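Local coordinates for hypothetical protein TT1662 (Thermus thermophilus, PDB 1UFO), which is probably a hydrolase of the alpha/beta hydrolase fold, apparently working through a serine nucleophile, with a substrate that is not established, at residues A25-L30 against F52-F57; A59-E64 against Y82-G87; L114-A119 against V132-G137; L122-F127 against E168-V173; L176-S181 against A224-A229. All blocks are in the same frame, centred on the assembly; numbering follows the deposited sequence.

Overall arrangement
From the N terminus, contact 1 comes first, pairing strands 25-30 and 52-56 after a loop through helix 37-42. Contact 2 follows at once, folding the loop after strand 52-56 back onto helix 77-103. Contact 3 then sets helix 114-124 against strand 132-135 in the middle of the molecule. Contact 4 starts before contact 3 has closed, so these two cross: the end of the same helix meets the loop before strand 175-180. Contact 5 comes last, joining that strand to helix 221-236. Leu30 of contact 1 touches Val118 of contact 3, and the sheet links contacts 1, 3 and 5. Contacts 2 and 5 lie on opposite sides of the chain's centre, about 24 Å apart between centres.

Contact 1: A25-L30 against F52-F57; sequences ALLLAL and FLLLAF
Leu27 and Leu55 belong to neighbouring parallel strands, 25-30 and 52-56, the two strands of a beta-alpha-beta unit in the central sheet of an alpha/beta hydrolase, with helix 37-42 on the connection between them. Their backbones bond directly: Leu55 N donates to Leu27 O at 2.9 Å. Leu27 N donates in turn to Leu53 O, also at 2.9 Å. One further bond on each side, Leu53 N to Ala25 O and Ala29 N to Leu55 O, completes the pairing, the latter close to straight at 172°. Both polar backbone atoms of Leu27 thus serve this neighbour, while Leu26 and Leu28 bond to strand 107-112 through Phe108 and Ala110.

The side chains alternate between the two faces. With CG anti to the backbone N (chi1 179°), Leu27 lies side by side with Leu54, its CB 3.9 Å from Leu54 CD2. On the other face Leu55 is the shared partner: its CD1 lies 4.0 Å from Leu26 CD2. Leu28 crosses Leu55 at about a right angle, with CD1 4.0 Å from Leu55 CB. Ala99 and Phe103 of helix 77-103 press on this second face, and branched aliphatic chains suit a sheet enclosed in this way. On the Leu27 face the small Ala25 makes room for an aromatic neighbour, its CB reaching Phe52 CE2 at 3.6 Å. Where the strands part, a water bridges them, donating to Ala29 O at 2.8 Å and to Phe57 O at 2.9 Å.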
# COMPACT_ATOMS: atom_id res chain seq x y z
N ALA A 25 -11.81 17.33 -3.07
CA ALA A 25 -10.86 17.46 -1.92
C ALA A 25 -9.67 18.27 -2.32
O ALA A 25 -9.41 18.46 -3.54
CB ALA A 25 -10.35 16.04 -1.52
N LEU A 26 -8.87 18.76 -1.34
CA LEU A 26 -7.64 19.51 -1.66
C LEU A 26 -6.46 18.62 -1.30
O LEU A 26 -6.52 17.91 -0.33
CB LEU A 26 -7.53 20.77 -0.72
CG LEU A 26 -8.53 21.88 -1.02
CD1 LEU A 26 -8.79 22.72 0.29
CD2 LEU A 26 -7.92 22.71 -2.17
N LEU A 27 -5.39 18.71 -2.07
CA LEU A 27 -4.15 18.01 -1.69
C LEU A 27 -3.06 19.07 -1.81
O LEU A 27 -2.75 19.55 -2.90
CB LEU A 27 -3.82 16.83 -2.62
CG LEU A 27 -2.54 16.08 -2.30
CD1 LEU A 27 -2.60 15.54 -0.84
CD2 LEU A 27 -2.27 14.96 -3.26
N LEU A 28 -2.47 19.45 -0.67
CA LEU A 28 -1.31 20.36 -0.68
C LEU A 28 -0.09 19.47 -0.73
O LEU A 28 0.10 18.64 0.17
CB LEU A 28 -1.28 21.27 0.62
CG LEU A 28 0.01 22.13 0.75
CD1 LEU A 28 0.21 23.07 -0.45
CD2 LEU A 28 -0.11 23.00 2.09
N ALA A 29 0.73 19.67 -1.75
CA ALA A 29 1.95 18.81 -1.97
C ALA A 29 3.19 19.62 -1.74
O ALA A 29 3.31 20.73 -2.24
CB ALA A 29 1.94 18.23 -3.40
N LEU A 30 4.14 19.04 -1.00
CA LEU A 30 5.38 19.65 -0.54
C LEU A 30 6.53 18.87 -1.11
O LEU A 30 6.72 17.69 -0.82
CB LEU A 30 5.50 19.64 0.99
CG LEU A 30 4.23 20.23 1.65
CD1 LEU A 30 4.41 20.13 3.21
CD2 LEU A 30 3.98 21.74 1.27
N PHE A 52 -9.06 15.59 -7.13
CA PHE A 52 -8.27 16.33 -6.13
C PHE A 52 -7.72 17.62 -6.70
O PHE A 52 -7.09 17.62 -7.78
CB PHE A 52 -7.10 15.44 -5.62
CG PHE A 52 -7.58 14.30 -4.78
CD1 PHE A 52 -8.11 13.15 -5.35
CD2 PHE A 52 -7.56 14.42 -3.37
CE1 PHE A 52 -8.60 12.12 -4.52
CE2 PHE A 52 -8.04 13.42 -2.57
CZ PHE A 52 -8.57 12.25 -3.16
N LEU A 53 -8.03 18.75 -6.02
CA LEU A 53 -7.47 20.02 -6.43
C LEU A 53 -6.07 20.06 -5.83
O LEU A 53 -5.92 20.13 -4.58
CB LEU A 53 -8.41 21.14 -5.88
CG LEU A 53 -8.18 22.54 -6.43
CD1 LEU A 53 -9.40 23.37 -5.94
CD2 LEU A 53 -6.86 23.14 -5.94
N LEU A 54 -5.08 19.95 -6.68
CA LEU A 54 -3.68 19.93 -6.19
C LEU A 54 -3.13 21.30 -6.07
O LEU A 54 -3.27 22.14 -6.98
CB LEU A 54 -2.79 19.20 -7.15
CG LEU A 54 -3.36 17.87 -7.67
CD1 LEU A 54 -2.31 17.27 -8.71
CD2 LEU A 54 -3.61 16.90 -6.51
N LEU A 55 -2.43 21.53 -4.98
CA LEU A 55 -1.72 22.80 -4.72
C LEU A 55 -0.26 22.51 -4.36
O LEU A 55 -0.02 21.60 -3.62
CB LEU A 55 -2.31 23.49 -3.48
CG LEU A 55 -3.80 23.81 -3.58
CD1 LEU A 55 -4.29 24.45 -2.23
CD2 LEU A 55 -4.04 24.87 -4.64
N ALA A 56 0.68 23.31 -4.86
CA ALA A 56 2.09 23.16 -4.48
C ALA A 56 2.76 24.51 -4.59
O ALA A 56 2.41 25.30 -5.48
CB ALA A 56 2.76 22.16 -5.42
N PHE A 57 3.68 24.81 -3.69
CA PHE A 57 4.41 26.04 -3.83
C PHE A 57 5.87 25.73 -3.59
O PHE A 57 6.21 24.66 -3.05
CB PHE A 57 3.89 27.12 -2.88
CG PHE A 57 4.05 26.79 -1.39
CD1 PHE A 57 5.15 27.30 -0.67
CD2 PHE A 57 3.11 25.96 -0.73
CE1 PHE A 57 5.30 26.99 0.72
CE2 PHE A 57 3.25 25.65 0.65
CZ PHE A 57 4.35 26.18 1.37
O HOH W 1 5.77 21.84 -3.12

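Contact 2: A59-E64 against Y82-G87; sequences APRHGE and YRVALG
Val84 pushes both methyls into the turn formed by Ala59, Pro60, Arg61 and His62. Its CG1, anti to the backbone N (chi1 168°), reaches furthest in: it approaches Pro60 O to 3.5 Å and lies 4.0 Å from Ala59 CB. The His62 ring crosses the valine at about a right angle, bringing CE1 within 4.0 Å of the same CG1. The second methyl, CG2, is met by the aliphatic part of Arg61 at CD, 3.9 Å away. A compact, branched side chain suits this place because its two methyls both approach Pro60 O, CG1 going on to Ala59 and His62 and CG2 to Arg61.

Pro60 CG leans over the helix at Gly87, where an added CB would be tight against that ring carbon. The turn is of type II, closed by His62 N to Ala59 O at 3.1 Å; proline fits its second position, and Arg61 takes the positive phi of the third. His62 braces it again, ND1 donating to Pro60 O at 2.8 Å and 170°, with the oxygen in the plane of the imidazole. NE2 of the same ring is hydrogen-bonded to Gln34 N. An alanine in place of His62 would probably leave Pro60 O and Gln34 N without these mates and open a gap beside Val84 CG1. Farther out, Arg61 holds Pro68 O through NE and Glu80 through NH1. The whole is a type II beta turn in the crossover connection of an alpha/beta hydrolase, where the loop leaving strand 52-56 is packed onto helix 77-103.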
# COMPACT_ATOMS: atom_id res chain seq x y z
N ALA A 59 9.52 25.83 -1.95
CA ALA A 59 10.08 26.03 -0.60
C ALA A 59 11.10 27.15 -0.63
O ALA A 59 11.57 27.53 -1.69
CB ALA A 59 10.77 24.71 -0.15
N PRO A 60 11.42 27.66 0.52
CA PRO A 60 12.45 28.72 0.52
C PRO A 60 13.68 28.20 -0.19
O PRO A 60 14.07 27.02 -0.08
CB PRO A 60 12.72 28.94 2.00
CG PRO A 60 11.46 28.61 2.67
CD PRO A 60 10.90 27.39 1.87
N ARG A 61 14.34 29.08 -0.96
CA ARG A 61 15.53 28.78 -1.72
C ARG A 61 15.40 27.83 -2.92
O ARG A 61 16.40 27.46 -3.55
CB ARG A 61 16.63 28.20 -0.80
CG ARG A 61 17.05 29.11 0.26
CD ARG A 61 18.20 28.52 1.07
NE ARG A 61 19.44 28.30 0.33
CZ ARG A 61 20.57 28.01 0.96
NH1 ARG A 61 20.52 27.91 2.29
NH2 ARG A 61 21.74 27.86 0.31
N HIS A 62 14.18 27.45 -3.29
CA HIS A 62 13.94 26.54 -4.35
C HIS A 62 13.04 27.14 -5.46
O HIS A 62 12.32 28.13 -5.23
CB HIS A 62 13.18 25.31 -3.78
CG HIS A 62 14.04 24.42 -2.96
ND1 HIS A 62 14.51 24.76 -1.70
CD2 HIS A 62 14.56 23.19 -3.25
CE1 HIS A 62 15.29 23.77 -1.26
NE2 HIS A 62 15.33 22.82 -2.18
N GLY A 63 13.12 26.53 -6.62
CA GLY A 63 12.25 26.89 -7.72
C GLY A 63 12.42 28.33 -8.17
O GLY A 63 13.54 28.78 -8.58
N GLU A 64 11.34 29.08 -8.08
CA GLU A 64 11.37 30.49 -8.51
C GLU A 64 11.88 31.41 -7.46
O GLU A 64 12.12 32.61 -7.75
CB GLU A 64 10.00 30.97 -8.99
CG GLU A 64 9.50 30.13 -10.15
CD GLU A 64 8.22 30.63 -10.83
OE1 GLU A 64 7.11 30.18 -10.46
OE2 GLU A 64 8.37 31.47 -11.79
N TYR A 82 17.52 22.09 7.19
CA TYR A 82 16.37 22.13 8.10
C TYR A 82 15.80 23.51 8.38
O TYR A 82 14.63 23.65 8.81
CB TYR A 82 16.66 21.35 9.38
CG TYR A 82 16.70 19.87 9.06
CD1 TYR A 82 17.89 19.17 9.04
CD2 TYR A 82 15.54 19.21 8.67
CE1 TYR A 82 17.94 17.84 8.65
CE2 TYR A 82 15.57 17.86 8.22
CZ TYR A 82 16.78 17.19 8.21
OH TYR A 82 16.80 15.95 7.61
N ARG A 83 16.59 24.56 8.09
CA ARG A 83 16.01 25.91 8.16
C ARG A 83 15.04 26.06 6.96
O ARG A 83 13.93 26.63 7.10
CB ARG A 83 17.17 26.93 8.15
CG ARG A 83 16.69 28.38 7.97
CD ARG A 83 15.51 28.76 8.92
NE ARG A 83 15.79 28.51 10.34
CZ ARG A 83 14.89 28.57 11.32
NH1 ARG A 83 15.23 28.34 12.59
NH2 ARG A 83 13.60 28.88 11.07
N VAL A 84 15.42 25.56 5.78
CA VAL A 84 14.43 25.53 4.62
C VAL A 84 13.17 24.73 5.11
O VAL A 84 12.04 25.22 4.90
CB VAL A 84 14.98 24.77 3.43
CG1 VAL A 84 13.83 24.49 2.36
CG2 VAL A 84 16.09 25.62 2.70
N ALA A 85 13.33 23.59 5.77
CA ALA A 85 12.16 22.81 6.25
C ALA A 85 11.28 23.56 7.23
O ALA A 85 10.05 23.53 7.11
CB ALA A 85 12.64 21.52 6.91
N LEU A 86 11.91 24.27 8.16
CA LEU A 86 11.11 25.04 9.13
C LEU A 86 10.33 26.19 8.44
O LEU A 86 9.20 26.49 8.86
CB LEU A 86 12.07 25.57 10.23
CG LEU A 86 12.49 24.46 11.21
CD1 LEU A 86 13.68 25.02 11.97
CD2 LEU A 86 11.35 24.09 12.16
N GLY A 87 10.94 26.82 7.46
CA GLY A 87 10.31 27.91 6.72
C GLY A 87 9.16 27.34 5.90
O GLY A 87 8.03 27.87 5.85

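Contact 3: L114-A119 against V132-G137; sequences LGAFVA and VLAFIG
Ala116 and Ala119, one turn of helix apart, touch strand 132-135 methyl to methyl. Ala116 CB lies 4.0 Å from Ala134 CB, and Ala119 CB lies 3.8 Å from Val132 CG1. Val132 offers that branch because CG1 stands anti to its backbone N (chi1 174°); its other methyl, CG2, leans toward Leu123 and Val173. With side chains this short the helix settles close to the sheet: the segment axes approach to 7.2 Å at a crossing angle of -144°, and the CA atoms of Ala116 and Ala134 are only 4.6 Å apart.

These elements complete a beta-alpha-beta unit, strand 107-112, helix 114-124 and strand 132-135, at the centre of the alpha/beta hydrolase fold. Gly115, in the first turn of the helix, belongs to a probable nucleophile elbow of the Gly-x-Ser-x-Gly type together with Gly111 and Ser113. The opposite side of the helix, through Leu114 and Val118, faces helix 77-103, while Leu133 and Phe135 on the far face of the strand meet helix 221-236. Apolar residues therefore suit both elements, which are covered on two sides.

A second kind of contact is methyl against backbone. Ala116 CB rests 3.7 Å from Phe135 O, just where the strand gives out. Ile136 then adopts a left-handed backbone conformation (phi 41°), and the chain brings Gly137 CA to 4.0 Å from the same methyl. A side chain on Gly137 would run into Ala116, since its CB would fall only 2.5 Å from Ala116 CB.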
# COMPACT_ATOMS: atom_id res chain seq x y z
N LEU A 114 12.18 15.76 1.84
CA LEU A 114 12.16 16.80 2.86
C LEU A 114 10.71 17.24 3.06
O LEU A 114 10.33 17.58 4.18
CB LEU A 114 13.05 17.97 2.43
CG LEU A 114 13.21 19.01 3.54
CD1 LEU A 114 14.02 18.48 4.72
CD2 LEU A 114 13.85 20.26 2.92
N GLY A 115 9.91 17.22 2.02
CA GLY A 115 8.49 17.59 2.18
C GLY A 115 7.71 16.61 3.09
O GLY A 115 6.78 17.03 3.77
N ALA A 116 8.15 15.34 3.13
CA ALA A 116 7.51 14.36 4.02
C ALA A 116 7.88 14.72 5.46
O ALA A 116 7.05 14.61 6.39
CB ALA A 116 8.01 12.95 3.67
N PHE A 117 9.14 15.17 5.66
CA PHE A 117 9.54 15.56 7.01
C PHE A 117 8.75 16.80 7.44
O PHE A 117 8.37 16.91 8.60
CB PHE A 117 11.07 15.87 7.02
CG PHE A 117 11.55 16.25 8.39
CD1 PHE A 117 11.71 15.28 9.38
CD2 PHE A 117 11.86 17.60 8.68
CE1 PHE A 117 12.16 15.62 10.65
CE2 PHE A 117 12.34 17.95 9.94
CZ PHE A 117 12.48 16.95 10.94
N VAL A 118 8.54 17.73 6.50
CA VAL A 118 7.74 18.93 6.81
C VAL A 118 6.33 18.50 7.20
O VAL A 118 5.75 19.10 8.09
CB VAL A 118 7.72 19.88 5.60
CG1 VAL A 118 6.73 21.11 5.88
CG2 VAL A 118 9.13 20.42 5.43
N ALA A 119 5.73 17.53 6.49
CA ALA A 119 4.39 17.03 6.87
C ALA A 119 4.44 16.56 8.35
O ALA A 119 3.48 16.81 9.12
CB ALA A 119 3.99 15.87 5.89
N VAL A 132 -2.48 12.13 5.42
CA VAL A 132 -1.17 12.59 4.93
C VAL A 132 -0.47 11.46 4.20
O VAL A 132 -0.51 10.31 4.69
CB VAL A 132 -0.27 12.93 6.17
CG1 VAL A 132 1.17 13.28 5.70
CG2 VAL A 132 -0.85 14.19 6.92
N LEU A 133 0.14 11.80 3.03
CA LEU A 133 0.99 10.83 2.31
C LEU A 133 2.42 11.32 2.50
O LEU A 133 2.77 12.45 2.21
CB LEU A 133 0.70 10.83 0.79
CG LEU A 133 -0.78 10.56 0.45
CD1 LEU A 133 -0.90 10.59 -1.09
CD2 LEU A 133 -1.20 9.14 0.90
N ALA A 134 3.29 10.43 3.03
CA ALA A 134 4.69 10.77 3.23
C ALA A 134 5.47 9.84 2.29
O ALA A 134 5.67 8.64 2.55
CB ALA A 134 5.08 10.49 4.74
N PHE A 135 5.91 10.44 1.16
CA PHE A 135 6.62 9.68 0.18
C PHE A 135 8.13 9.80 0.40
O PHE A 135 8.62 10.87 0.69
CB PHE A 135 6.38 10.25 -1.21
CG PHE A 135 5.00 10.08 -1.72
CD1 PHE A 135 4.04 11.11 -1.58
CD2 PHE A 135 4.63 8.92 -2.45
CE1 PHE A 135 2.78 10.99 -2.15
CE2 PHE A 135 3.38 8.79 -3.02
CZ PHE A 135 2.42 9.83 -2.88
N ILE A 136 8.82 8.66 0.28
CA ILE A 136 10.29 8.58 0.34
C ILE A 136 10.95 9.45 1.42
O ILE A 136 11.93 10.14 1.19
CB ILE A 136 10.91 8.84 -1.10
CG1 ILE A 136 10.73 10.32 -1.56
CG2 ILE A 136 10.25 7.82 -2.10
CD1 ILE A 136 11.41 10.47 -3.02
N GLY A 137 10.40 9.33 2.62
CA GLY A 137 10.85 10.18 3.70
C GLY A 137 10.78 9.58 5.08
O GLY A 137 10.62 8.37 5.24

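Contact 4: L122-F127 against E168-V173; sequences LLAEGF and EAYGGV
Leu123 laid on the ring of Tyr170 makes this a buried CH-pi and apolar contact, between the C-terminal end of helix 114-124 and the loop leading into strand 175-180 of the alpha/beta hydrolase sheet. Leu123 CB sits above the ring centre, 3.7 Å from the centroid and 13° off the normal. The leucine crosses the tyrosine at about a right angle, its CD1 coming down to 3.6 Å from Tyr170 CD1. The other branch passes on to the loop's far end, with CD2 3.9 Å from Val173 CB. A forked side chain suits the spot, since one branch serves the ring and the other the valine.

Ala124 continues the surface, its CA 3.8 Å from Tyr170 CE2. The phenol OH is hydrogen-bonded to His120 ND1, about one turn before Leu123 in the same helix. An alanine in place of Tyr170 would probably open a gap beneath Leu123 CB and CD1 and leave His120 ND1 without its phenolic mate. The loop turns sharply after the ring in a type I' beta turn, Tyr170 to Val173, whose two central residues, Gly171 and Gly172, take the positive phi that glycine accepts easily.

The helix ends beside the loop in a Schellman motif, with Gly126 at the positive-phi position. Gly126 N bonds to Leu123 O at 3.0 Å and Phe127 N to Leu122 O at 2.9 Å. Ala169 O, close to Leu123 O, is held by Arg128. Just before the ring in sequence, the small side chain of Ala169 brings its CB to 3.3 Å from Ala124 O.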
# COMPACT_ATOMS: atom_id res chain seq x y z
N LEU A 122 4.41 19.50 10.71
CA LEU A 122 3.06 20.05 10.82
C LEU A 122 2.20 19.21 11.74
O LEU A 122 1.44 19.80 12.57
CB LEU A 122 2.39 20.14 9.42
CG LEU A 122 2.96 21.23 8.53
CD1 LEU A 122 2.63 20.93 6.98
CD2 LEU A 122 2.39 22.62 8.96
N LEU A 123 2.24 17.87 11.59
CA LEU A 123 1.44 17.03 12.48
C LEU A 123 1.91 17.19 13.94
O LEU A 123 1.07 17.21 14.86
CB LEU A 123 1.49 15.52 12.07
CG LEU A 123 0.87 15.23 10.72
CD1 LEU A 123 1.17 13.81 10.35
CD2 LEU A 123 -0.64 15.42 10.77
N ALA A 124 3.21 17.30 14.14
CA ALA A 124 3.74 17.39 15.55
C ALA A 124 3.31 18.70 16.18
O ALA A 124 3.23 18.78 17.42
CB ALA A 124 5.28 17.25 15.57
N GLU A 125 2.96 19.70 15.37
CA GLU A 125 2.55 20.98 15.95
C GLU A 125 1.04 21.14 15.94
O GLU A 125 0.51 22.24 16.11
CB GLU A 125 3.29 22.17 15.28
CG GLU A 125 2.78 22.60 13.96
CD GLU A 125 3.35 23.97 13.52
OE1 GLU A 125 2.63 24.62 12.71
OE2 GLU A 125 4.47 24.36 13.98
N GLY A 126 0.35 20.02 15.71
CA GLY A 126 -1.11 20.00 15.80
C GLY A 126 -1.91 20.39 14.59
O GLY A 126 -3.12 20.66 14.71
N PHE A 127 -1.28 20.41 13.42
CA PHE A 127 -2.08 20.68 12.20
C PHE A 127 -2.85 19.36 11.93
O PHE A 127 -2.27 18.28 12.00
CB PHE A 127 -1.15 21.04 11.03
CG PHE A 127 -1.90 21.31 9.78
CD1 PHE A 127 -2.82 22.37 9.74
CD2 PHE A 127 -1.75 20.51 8.71
CE1 PHE A 127 -3.60 22.61 8.61
CE2 PHE A 127 -2.55 20.76 7.55
CZ PHE A 127 -3.47 21.81 7.54
N GLU A 168 1.86 11.79 20.27
CA GLU A 168 0.64 12.15 20.95
C GLU A 168 0.04 13.46 20.39
O GLU A 168 -1.16 13.70 20.56
CB GLU A 168 0.95 12.23 22.44
CG GLU A 168 1.82 13.39 22.88
CD GLU A 168 3.30 13.26 22.55
OE1 GLU A 168 3.82 12.14 22.27
OE2 GLU A 168 3.97 14.33 22.62
N ALA A 169 0.80 14.28 19.68
CA ALA A 169 0.26 15.53 19.13
C ALA A 169 -0.35 15.31 17.72
O ALA A 169 -1.02 16.20 17.20
CB ALA A 169 1.40 16.61 19.03
N TYR A 170 -0.12 14.12 17.16
CA TYR A 170 -0.61 13.80 15.77
C TYR A 170 -2.10 13.56 15.67
O TYR A 170 -2.65 13.53 14.56
CB TYR A 170 0.10 12.56 15.22
CG TYR A 170 1.55 12.78 14.72
CD1 TYR A 170 1.96 12.22 13.49
CD2 TYR A 170 2.52 13.47 15.47
CE1 TYR A 170 3.28 12.36 13.00
CE2 TYR A 170 3.85 13.61 14.99
CZ TYR A 170 4.21 13.05 13.78
OH TYR A 170 5.48 13.15 13.38
N GLY A 171 -2.77 13.38 16.83
CA GLY A 171 -4.21 13.20 16.81
C GLY A 171 -4.77 12.05 15.97
O GLY A 171 -5.92 12.13 15.50
N GLY A 172 -3.93 11.05 15.77
CA GLY A 172 -4.34 9.89 15.01
C GLY A 172 -4.65 10.22 13.55
O GLY A 172 -5.34 9.45 12.91
N VAL A 173 -4.11 11.32 13.02
CA VAL A 173 -4.38 11.67 11.62
C VAL A 173 -3.88 10.51 10.70
O VAL A 173 -2.73 10.07 10.81
CB VAL A 173 -3.61 12.93 11.22
CG1 VAL A 173 -3.63 13.12 9.69
CG2 VAL A 173 -4.25 14.14 11.98

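Contact 5: L176-S181 against A224-A229; sequences LHLHGS and ARVGLA
Leu178 reaches from strand 175-180 to the backbone of Gly227 on helix 221-236, a helix packed on one face of the alpha/beta hydrolase sheet. The two segments run nearly antiparallel, at 170°, with their axes 9.6 Å apart. From CB, which leaves the strand toward the helix beside Phe135, the chain passes to CG, set anti to the carbonyl carbon (chi1 -58°). There it forks: CD1 stays over the sheet near Phe135, while CD2 makes the touch across the contact. That methyl lies 3.9 Å from Gly227 N and 4.1 Å from Gly227 CA, with Val226 CG1 at 4.3 Å. Gly227 leaves the methyl against helix backbone; a CB there would lie at contact distance, 3.8 Å from Leu178 CD2.

Leu176, two residues earlier on the same face of the strand, repeats the approach with its own CD2. Leucines suit both places: each is long enough to span the distance between sheet and helix with one methyl. The contact is light: leucine methyls meet a valine methyl and glycine backbone. Strand 207-212 adds to the layer, Ala208 beside Leu176 and Phe210 beside Leu178. The second subunit comes close here too: its Val226 packs on Val226, and its Glu236 forms a salt bridge with Arg225. Leu176 CD2 ends against two adjacent helix residues, 4.2 Å from Gly227 CA and 4.3 Å from Val226 CG1.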
# COMPACT_ATOMS: atom_id res chain seq x y z
N LEU A 176 0.21 7.61 5.74
CA LEU A 176 0.78 6.49 4.96
C LEU A 176 2.18 6.84 4.52
O LEU A 176 2.36 7.88 3.91
CB LEU A 176 -0.06 6.19 3.68
CG LEU A 176 0.60 5.28 2.68
CD1 LEU A 176 0.77 3.90 3.40
CD2 LEU A 176 -0.31 5.14 1.45
N HIS A 177 3.17 6.01 4.88
CA HIS A 177 4.55 6.22 4.42
C HIS A 177 4.71 5.30 3.20
O HIS A 177 4.37 4.11 3.25
CB HIS A 177 5.58 5.87 5.49
CG HIS A 177 6.15 7.04 6.19
ND1 HIS A 177 7.24 7.74 5.70
CD2 HIS A 177 5.77 7.71 7.33
CE1 HIS A 177 7.50 8.77 6.50
NE2 HIS A 177 6.61 8.77 7.49
N LEU A 178 5.20 5.86 2.08
CA LEU A 178 5.41 5.07 0.86
C LEU A 178 6.92 5.13 0.62
O LEU A 178 7.52 6.23 0.64
CB LEU A 178 4.67 5.69 -0.35
CG LEU A 178 3.16 5.79 -0.04
CD1 LEU A 178 2.75 7.23 0.41
CD2 LEU A 178 2.39 5.42 -1.36
N HIS A 179 7.57 3.98 0.41
CA HIS A 179 9.03 3.97 0.30
C HIS A 179 9.53 2.90 -0.64
O HIS A 179 8.82 1.97 -0.98
CB HIS A 179 9.59 3.59 1.69
CG HIS A 179 10.79 4.37 2.12
ND1 HIS A 179 10.67 5.61 2.74
CD2 HIS A 179 12.13 4.12 2.03
CE1 HIS A 179 11.87 6.09 3.01
NE2 HIS A 179 12.78 5.20 2.59
N GLY A 180 10.78 3.10 -1.08
CA GLY A 180 11.43 2.09 -1.94
C GLY A 180 12.42 1.33 -1.08
O GLY A 180 13.18 1.90 -0.30
N SER A 181 12.48 0.01 -1.24
CA SER A 181 13.39 -0.75 -0.36
C SER A 181 14.87 -0.45 -0.52
O SER A 181 15.64 -0.70 0.45
CB SER A 181 13.15 -2.26 -0.56
OG SER A 181 13.60 -2.67 -1.86
N ALA A 224 2.42 6.49 -6.37
CA ALA A 224 1.38 7.50 -6.48
C ALA A 224 0.02 6.89 -6.50
O ALA A 224 -0.90 7.42 -5.91
CB ALA A 224 1.65 8.33 -7.76
N ARG A 225 -0.14 5.79 -7.26
CA ARG A 225 -1.42 5.13 -7.38
C ARG A 225 -1.90 4.57 -6.01
O ARG A 225 -3.08 4.73 -5.65
CB ARG A 225 -1.30 4.01 -8.44
CG ARG A 225 -2.65 3.22 -8.70
CD ARG A 225 -3.64 4.21 -9.29
NE ARG A 225 -4.84 3.71 -10.03
CZ ARG A 225 -4.90 3.38 -11.34
NH1 ARG A 225 -6.08 3.02 -11.80
NH2 ARG A 225 -3.87 3.39 -12.18
N VAL A 226 -0.97 4.03 -5.21
CA VAL A 226 -1.38 3.53 -3.89
C VAL A 226 -1.77 4.70 -2.95
O VAL A 226 -2.70 4.63 -2.16
CB VAL A 226 -0.24 2.68 -3.29
CG1 VAL A 226 -0.53 2.36 -1.85
CG2 VAL A 226 -0.14 1.39 -4.10
N GLY A 227 -1.04 5.81 -3.08
CA GLY A 227 -1.33 6.95 -2.23
C GLY A 227 -2.72 7.52 -2.57
O GLY A 227 -3.39 7.97 -1.65
N LEU A 228 -3.12 7.47 -3.84
CA LEU A 228 -4.42 7.99 -4.23
C LEU A 228 -5.53 7.10 -3.62
O LEU A 228 -6.53 7.60 -3.12
CB LEU A 228 -4.49 8.00 -5.76
CG LEU A 228 -5.81 8.50 -6.36
CD1 LEU A 228 -6.07 9.98 -5.99
CD2 LEU A 228 -5.61 8.38 -7.88
N ALA A 229 -5.28 5.80 -3.55
CA ALA A 229 -6.28 4.89 -2.92
C ALA A 229 -6.42 5.22 -1.43
O ALA A 229 -7.51 5.23 -0.93
CB ALA A 229 -5.82 3.39 -3.10